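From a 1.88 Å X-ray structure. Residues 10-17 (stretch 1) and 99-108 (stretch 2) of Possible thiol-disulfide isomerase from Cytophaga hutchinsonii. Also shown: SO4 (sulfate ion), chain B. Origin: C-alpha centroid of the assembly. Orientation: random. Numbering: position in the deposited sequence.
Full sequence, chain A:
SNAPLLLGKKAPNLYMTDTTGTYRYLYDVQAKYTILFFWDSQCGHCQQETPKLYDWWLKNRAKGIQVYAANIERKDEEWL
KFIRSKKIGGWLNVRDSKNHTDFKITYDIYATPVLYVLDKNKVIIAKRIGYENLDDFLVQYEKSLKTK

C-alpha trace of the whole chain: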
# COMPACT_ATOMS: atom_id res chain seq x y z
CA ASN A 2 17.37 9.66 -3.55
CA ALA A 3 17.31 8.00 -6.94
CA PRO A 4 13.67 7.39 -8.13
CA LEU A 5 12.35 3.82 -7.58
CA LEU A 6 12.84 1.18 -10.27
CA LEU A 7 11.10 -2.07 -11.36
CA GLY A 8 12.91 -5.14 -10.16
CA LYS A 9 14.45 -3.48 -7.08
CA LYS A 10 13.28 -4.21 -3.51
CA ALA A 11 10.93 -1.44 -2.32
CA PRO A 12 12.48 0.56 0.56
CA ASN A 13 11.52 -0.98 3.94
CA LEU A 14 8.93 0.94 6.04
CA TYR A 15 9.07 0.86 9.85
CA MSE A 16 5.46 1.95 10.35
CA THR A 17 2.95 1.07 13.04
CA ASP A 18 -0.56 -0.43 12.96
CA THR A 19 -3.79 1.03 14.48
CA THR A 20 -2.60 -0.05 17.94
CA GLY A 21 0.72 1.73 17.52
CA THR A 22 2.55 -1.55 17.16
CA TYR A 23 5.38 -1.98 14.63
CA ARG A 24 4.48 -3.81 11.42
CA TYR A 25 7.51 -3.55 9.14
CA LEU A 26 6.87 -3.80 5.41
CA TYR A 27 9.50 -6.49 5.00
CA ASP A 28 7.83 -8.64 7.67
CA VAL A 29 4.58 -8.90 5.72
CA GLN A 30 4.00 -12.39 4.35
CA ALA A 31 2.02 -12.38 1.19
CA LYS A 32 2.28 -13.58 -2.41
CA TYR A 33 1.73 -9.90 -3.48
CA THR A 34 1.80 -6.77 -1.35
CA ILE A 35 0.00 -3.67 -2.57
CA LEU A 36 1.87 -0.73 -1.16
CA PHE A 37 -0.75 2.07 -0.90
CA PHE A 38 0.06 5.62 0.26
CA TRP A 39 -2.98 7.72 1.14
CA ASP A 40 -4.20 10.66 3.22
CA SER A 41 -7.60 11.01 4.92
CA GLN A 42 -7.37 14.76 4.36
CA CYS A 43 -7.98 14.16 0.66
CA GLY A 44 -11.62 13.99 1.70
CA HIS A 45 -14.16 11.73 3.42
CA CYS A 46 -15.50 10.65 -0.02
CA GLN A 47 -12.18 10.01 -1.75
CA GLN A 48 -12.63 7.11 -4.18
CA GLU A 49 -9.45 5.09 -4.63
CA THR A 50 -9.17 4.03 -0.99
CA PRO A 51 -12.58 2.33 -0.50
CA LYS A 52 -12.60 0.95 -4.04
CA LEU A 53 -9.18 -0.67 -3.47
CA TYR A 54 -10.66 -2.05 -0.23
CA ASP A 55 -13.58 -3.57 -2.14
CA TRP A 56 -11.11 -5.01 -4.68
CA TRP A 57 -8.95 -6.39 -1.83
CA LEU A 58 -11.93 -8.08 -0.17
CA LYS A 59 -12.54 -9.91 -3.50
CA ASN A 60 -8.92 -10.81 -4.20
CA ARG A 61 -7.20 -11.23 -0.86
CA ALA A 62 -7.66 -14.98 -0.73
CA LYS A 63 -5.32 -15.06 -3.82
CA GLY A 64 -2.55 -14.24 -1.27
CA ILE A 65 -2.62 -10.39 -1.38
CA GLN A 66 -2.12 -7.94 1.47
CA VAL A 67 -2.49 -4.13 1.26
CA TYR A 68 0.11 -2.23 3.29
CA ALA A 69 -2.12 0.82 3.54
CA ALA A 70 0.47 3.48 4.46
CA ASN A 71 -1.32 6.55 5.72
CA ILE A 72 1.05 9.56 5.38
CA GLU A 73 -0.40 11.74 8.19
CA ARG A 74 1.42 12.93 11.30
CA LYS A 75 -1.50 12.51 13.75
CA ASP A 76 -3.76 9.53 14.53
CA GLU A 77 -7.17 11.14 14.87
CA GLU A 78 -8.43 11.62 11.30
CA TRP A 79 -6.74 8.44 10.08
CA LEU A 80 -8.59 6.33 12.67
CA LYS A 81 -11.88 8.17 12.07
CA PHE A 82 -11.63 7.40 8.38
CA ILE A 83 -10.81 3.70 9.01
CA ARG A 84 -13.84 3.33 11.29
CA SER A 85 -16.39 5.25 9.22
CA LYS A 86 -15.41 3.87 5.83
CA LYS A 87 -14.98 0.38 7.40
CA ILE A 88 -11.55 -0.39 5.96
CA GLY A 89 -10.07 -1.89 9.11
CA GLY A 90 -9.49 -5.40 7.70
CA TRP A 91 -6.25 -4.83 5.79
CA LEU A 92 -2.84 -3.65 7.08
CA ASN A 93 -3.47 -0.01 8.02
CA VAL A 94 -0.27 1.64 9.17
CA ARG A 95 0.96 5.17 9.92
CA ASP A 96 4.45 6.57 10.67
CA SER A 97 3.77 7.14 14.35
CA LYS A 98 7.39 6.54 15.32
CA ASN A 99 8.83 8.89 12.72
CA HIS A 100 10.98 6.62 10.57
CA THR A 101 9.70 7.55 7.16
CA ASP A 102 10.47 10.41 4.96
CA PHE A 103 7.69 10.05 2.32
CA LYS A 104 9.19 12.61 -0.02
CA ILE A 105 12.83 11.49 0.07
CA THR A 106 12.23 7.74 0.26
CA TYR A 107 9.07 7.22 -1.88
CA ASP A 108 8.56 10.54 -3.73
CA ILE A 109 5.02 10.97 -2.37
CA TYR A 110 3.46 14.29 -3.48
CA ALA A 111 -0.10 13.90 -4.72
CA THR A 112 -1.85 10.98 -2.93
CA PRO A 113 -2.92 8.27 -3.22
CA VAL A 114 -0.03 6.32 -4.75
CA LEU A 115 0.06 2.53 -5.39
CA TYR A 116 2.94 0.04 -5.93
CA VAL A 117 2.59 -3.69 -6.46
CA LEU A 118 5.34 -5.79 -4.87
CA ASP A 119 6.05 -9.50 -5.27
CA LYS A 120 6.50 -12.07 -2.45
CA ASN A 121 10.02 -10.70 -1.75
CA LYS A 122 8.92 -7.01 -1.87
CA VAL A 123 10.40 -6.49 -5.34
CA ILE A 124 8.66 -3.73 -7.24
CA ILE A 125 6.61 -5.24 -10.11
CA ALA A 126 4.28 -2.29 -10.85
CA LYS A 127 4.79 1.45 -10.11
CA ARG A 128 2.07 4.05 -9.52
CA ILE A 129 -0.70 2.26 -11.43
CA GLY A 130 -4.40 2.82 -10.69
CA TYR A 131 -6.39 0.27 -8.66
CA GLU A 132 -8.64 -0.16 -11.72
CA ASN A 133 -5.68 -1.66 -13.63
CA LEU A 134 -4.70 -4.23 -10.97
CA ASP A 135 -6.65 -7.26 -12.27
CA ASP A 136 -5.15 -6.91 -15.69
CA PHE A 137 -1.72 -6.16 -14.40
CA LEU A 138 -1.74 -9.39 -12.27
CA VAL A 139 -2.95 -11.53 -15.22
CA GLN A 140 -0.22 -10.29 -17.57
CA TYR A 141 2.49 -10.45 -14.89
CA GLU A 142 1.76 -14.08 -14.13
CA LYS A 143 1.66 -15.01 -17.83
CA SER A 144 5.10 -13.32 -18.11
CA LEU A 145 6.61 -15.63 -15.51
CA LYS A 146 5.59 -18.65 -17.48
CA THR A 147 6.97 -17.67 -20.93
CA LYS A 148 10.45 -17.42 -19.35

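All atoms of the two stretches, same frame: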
# COMPACT_ATOMS: atom_id res chain seq x y z
N LYS A 10 14.09 -4.05 -4.75
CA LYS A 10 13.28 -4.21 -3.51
C LYS A 10 12.79 -2.82 -3.09
O LYS A 10 13.56 -1.85 -3.12
CB LYS A 10 14.09 -4.92 -2.41
CG LYS A 10 13.23 -5.64 -1.36
CD LYS A 10 14.06 -6.63 -0.51
CE LYS A 10 13.35 -7.11 0.78
NZ LYS A 10 14.21 -8.09 1.60
N ALA A 11 11.49 -2.71 -2.78
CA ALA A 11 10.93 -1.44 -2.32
C ALA A 11 11.63 -1.09 -1.01
O ALA A 11 11.97 -2.01 -0.24
CB ALA A 11 9.42 -1.56 -2.09
N PRO A 12 11.89 0.21 -0.75
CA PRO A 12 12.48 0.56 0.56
C PRO A 12 11.63 0.04 1.73
O PRO A 12 10.39 0.13 1.68
CB PRO A 12 12.45 2.09 0.56
CG PRO A 12 12.57 2.47 -0.92
CD PRO A 12 11.85 1.37 -1.67
N ASN A 13 12.28 -0.46 2.78
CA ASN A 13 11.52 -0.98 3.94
C ASN A 13 10.81 0.21 4.60
O ASN A 13 11.23 1.36 4.47
CB ASN A 13 12.45 -1.72 4.93
CG ASN A 13 11.70 -2.65 5.91
OD1 ASN A 13 10.46 -2.78 5.89
ND2 ASN A 13 12.47 -3.31 6.77
N LEU A 14 9.71 -0.07 5.29
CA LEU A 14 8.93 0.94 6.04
C LEU A 14 8.78 0.42 7.47
O LEU A 14 8.37 -0.72 7.68
CB LEU A 14 7.55 1.14 5.41
CG LEU A 14 7.64 1.81 4.02
CD1 LEU A 14 6.30 1.64 3.28
CD2 LEU A 14 7.89 3.27 4.23
N TYR A 15 9.11 1.26 8.44
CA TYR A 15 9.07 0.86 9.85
C TYR A 15 7.86 1.51 10.50
O TYR A 15 7.98 2.22 11.51
CB TYR A 15 10.40 1.27 10.53
CG TYR A 15 11.63 0.64 9.94
CD1 TYR A 15 12.12 -0.57 10.43
CD2 TYR A 15 12.32 1.25 8.89
CE1 TYR A 15 13.27 -1.18 9.89
CE2 TYR A 15 13.46 0.64 8.32
CZ TYR A 15 13.93 -0.55 8.84
OH TYR A 15 15.07 -1.13 8.32
N MSE A 16 6.69 1.26 9.92
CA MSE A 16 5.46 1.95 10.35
C MSE A 16 4.69 1.11 11.37
O MSE A 16 5.07 -0.04 11.66
CB MSE A 16 4.61 2.35 9.12
CG MSE A 16 5.40 3.32 8.22
SE MSE A 16 4.53 3.68 6.52
CE MSE A 16 2.97 4.69 7.21
N THR A 17 3.65 1.71 11.93
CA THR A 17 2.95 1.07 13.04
C THR A 17 1.48 0.91 12.71
O THR A 17 0.90 1.74 12.01
CB THR A 17 3.10 1.88 14.35
OG1 THR A 17 2.71 3.24 14.13
CG2 THR A 17 4.56 1.87 14.83
N ASN A 99 7.98 7.99 13.47
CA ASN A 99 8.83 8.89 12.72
C ASN A 99 10.07 8.26 12.08
O ASN A 99 11.22 8.67 12.39
CB ASN A 99 9.29 10.01 13.65
CG ASN A 99 8.14 10.66 14.30
OD1 ASN A 99 7.84 10.39 15.47
ND2 ASN A 99 7.41 11.46 13.52
N HIS A 100 9.86 7.27 11.23
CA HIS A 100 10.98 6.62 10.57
C HIS A 100 10.93 6.84 9.08
O HIS A 100 11.80 6.37 8.36
CB HIS A 100 10.98 5.13 10.88
CG HIS A 100 11.17 4.83 12.33
ND1 HIS A 100 12.22 5.34 13.07
CD2 HIS A 100 10.43 4.10 13.20
CE1 HIS A 100 12.12 4.93 14.33
NE2 HIS A 100 11.04 4.16 14.43
N THR A 101 9.90 7.53 8.60
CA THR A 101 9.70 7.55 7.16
C THR A 101 9.63 8.93 6.61
O THR A 101 8.83 9.78 7.01
CB THR A 101 8.42 6.81 6.70
OG1 THR A 101 8.24 5.58 7.45
CG2 THR A 101 8.47 6.58 5.19
N ASP A 102 10.48 9.16 5.65
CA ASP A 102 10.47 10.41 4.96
C ASP A 102 9.75 10.19 3.63
O ASP A 102 10.38 9.63 2.73
CB ASP A 102 11.93 10.75 4.70
CG ASP A 102 12.11 12.16 4.24
OD1 ASP A 102 13.19 12.74 4.55
OD2 ASP A 102 11.17 12.68 3.59
N PHE A 103 8.46 10.53 3.50
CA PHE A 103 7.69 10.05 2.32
C PHE A 103 8.15 10.69 1.01
O PHE A 103 8.10 10.07 -0.06
CB PHE A 103 6.18 10.20 2.50
CG PHE A 103 5.62 9.35 3.61
CD1 PHE A 103 5.41 8.01 3.42
CD2 PHE A 103 5.28 9.93 4.82
CE1 PHE A 103 4.90 7.19 4.43
CE2 PHE A 103 4.77 9.13 5.85
CZ PHE A 103 4.57 7.77 5.66
N LYS A 104 8.62 11.92 1.12
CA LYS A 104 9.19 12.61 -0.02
C LYS A 104 10.57 12.12 -0.45
O LYS A 104 10.76 11.81 -1.62
CB LYS A 104 9.23 14.10 0.22
CG LYS A 104 8.15 14.83 -0.53
CD LYS A 104 7.03 15.20 0.40
CE LYS A 104 6.74 16.67 0.22
NZ LYS A 104 5.70 17.07 1.19
N ILE A 105 11.52 12.01 0.47
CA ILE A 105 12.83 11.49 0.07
C ILE A 105 12.73 10.03 -0.36
O ILE A 105 13.13 9.67 -1.46
CB ILE A 105 13.94 11.67 1.16
CG1 ILE A 105 14.24 13.15 1.40
CG2 ILE A 105 15.24 10.80 0.82
CD1 ILE A 105 15.26 13.43 2.52
N THR A 106 12.18 9.18 0.51
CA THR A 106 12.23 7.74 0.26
C THR A 106 11.30 7.24 -0.87
O THR A 106 11.70 6.38 -1.67
CB THR A 106 12.05 6.96 1.60
OG1 THR A 106 12.99 7.46 2.56
CG2 THR A 106 12.32 5.48 1.40
N TYR A 107 10.09 7.76 -0.96
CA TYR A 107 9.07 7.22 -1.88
C TYR A 107 8.53 8.23 -2.88
O TYR A 107 7.67 7.89 -3.72
CB TYR A 107 7.91 6.55 -1.10
CG TYR A 107 8.12 5.08 -0.83
CD1 TYR A 107 8.65 4.64 0.41
CD2 TYR A 107 7.82 4.11 -1.81
CE1 TYR A 107 8.88 3.26 0.64
CE2 TYR A 107 8.04 2.74 -1.57
CZ TYR A 107 8.54 2.34 -0.33
OH TYR A 107 8.74 1.00 -0.09
N ASP A 108 9.03 9.46 -2.84
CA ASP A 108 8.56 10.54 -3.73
C ASP A 108 7.05 10.74 -3.72
O ASP A 108 6.42 10.89 -4.78
CB ASP A 108 9.09 10.31 -5.14
CG ASP A 108 10.59 10.47 -5.21
OD1 ASP A 108 11.06 11.61 -4.99
OD2 ASP A 108 11.31 9.46 -5.42
S SO4 B . 16.16 -0.65 2.96
O1 SO4 B . 15.36 -0.45 1.76
O2 SO4 B . 15.30 -0.77 4.12
O3 SO4 B . 16.93 -1.90 2.94
O4 SO4 B . 17.04 0.52 3.05
O HOH W 1 10.07 3.61 7.74

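How do the two backbones lie against each other? Stretch 1 runs as an extended segment without regular strand bonding, while stretch 2 begins as a loop and turns into a weakly bonded helix at about 103-107. The two run in opposite senses: Y15 lies nearest H100, L14 nearest T101, and P12 nearest T106, with CA-CA distances of 6.1, 6.7 and 7.2 Å. No direct backbone-to-backbone hydrogen bond joins them, so side chains and one water fill the space between. D102 helps shape the turn into the helix, its OD2 capping the N of I105 at 3.2 Å.

What fills the hollow beside A11, P12 and L14? The ring of Y107 does, and it gives up more surface to the contact than any other residue. P12 CG sits over one face of the ring, while A11 CB lies at its edge, 3.3 Å from Y107 OH. L14 approaches obliquely, bringing CD2 to 3.7 Å from Y107 CE1. The outer part of the phenol thus meets apolar groups from all three residues, yet its polar tip is not left unpaired: Y107 OH donates a hydrogen bond to P12 O at 2.6 Å, the single direct hydrogen bond across the stretches. A proline nitrogen within a chain carries no hydrogen, so the nearby P12 N offers the hydroxyl none.

Where do the smaller bumps fit? P12 also reaches the helix through its CB, 3.5 Å from T106 CG2, so its ring rests against both T106 and Y107. Farther along, L14 CD2 meets T101 CG2 at 3.5 Å; this one methyl thus touches both T101 and Y107. Selenomethionine M16 leaves its backbone sideways, but its end comes nearer to stretch 2, where CE packs 3.8 Å from F103 CZ, near the plane of the ring and at its edge. Its SE lies 5.3 Å from the centroid of the six ring atoms of F103, again edge-on.

How is the more exposed end closed? Y15 O lies at the edge of the H100 ring, 3.5 Å from H100 CD2, and Y15 CB packs 3.9 Å from that same carbon, while the phenol of Y15 leads away. A water occupies the gap behind this contact. It accepts from Y15 N at 2.6 Å, lies 2.7 Å from T101 OG1 in a second hydrogen bond, and donates a weak one to H100 O at 3.3 Å, linking the backbones where they do not bond directly.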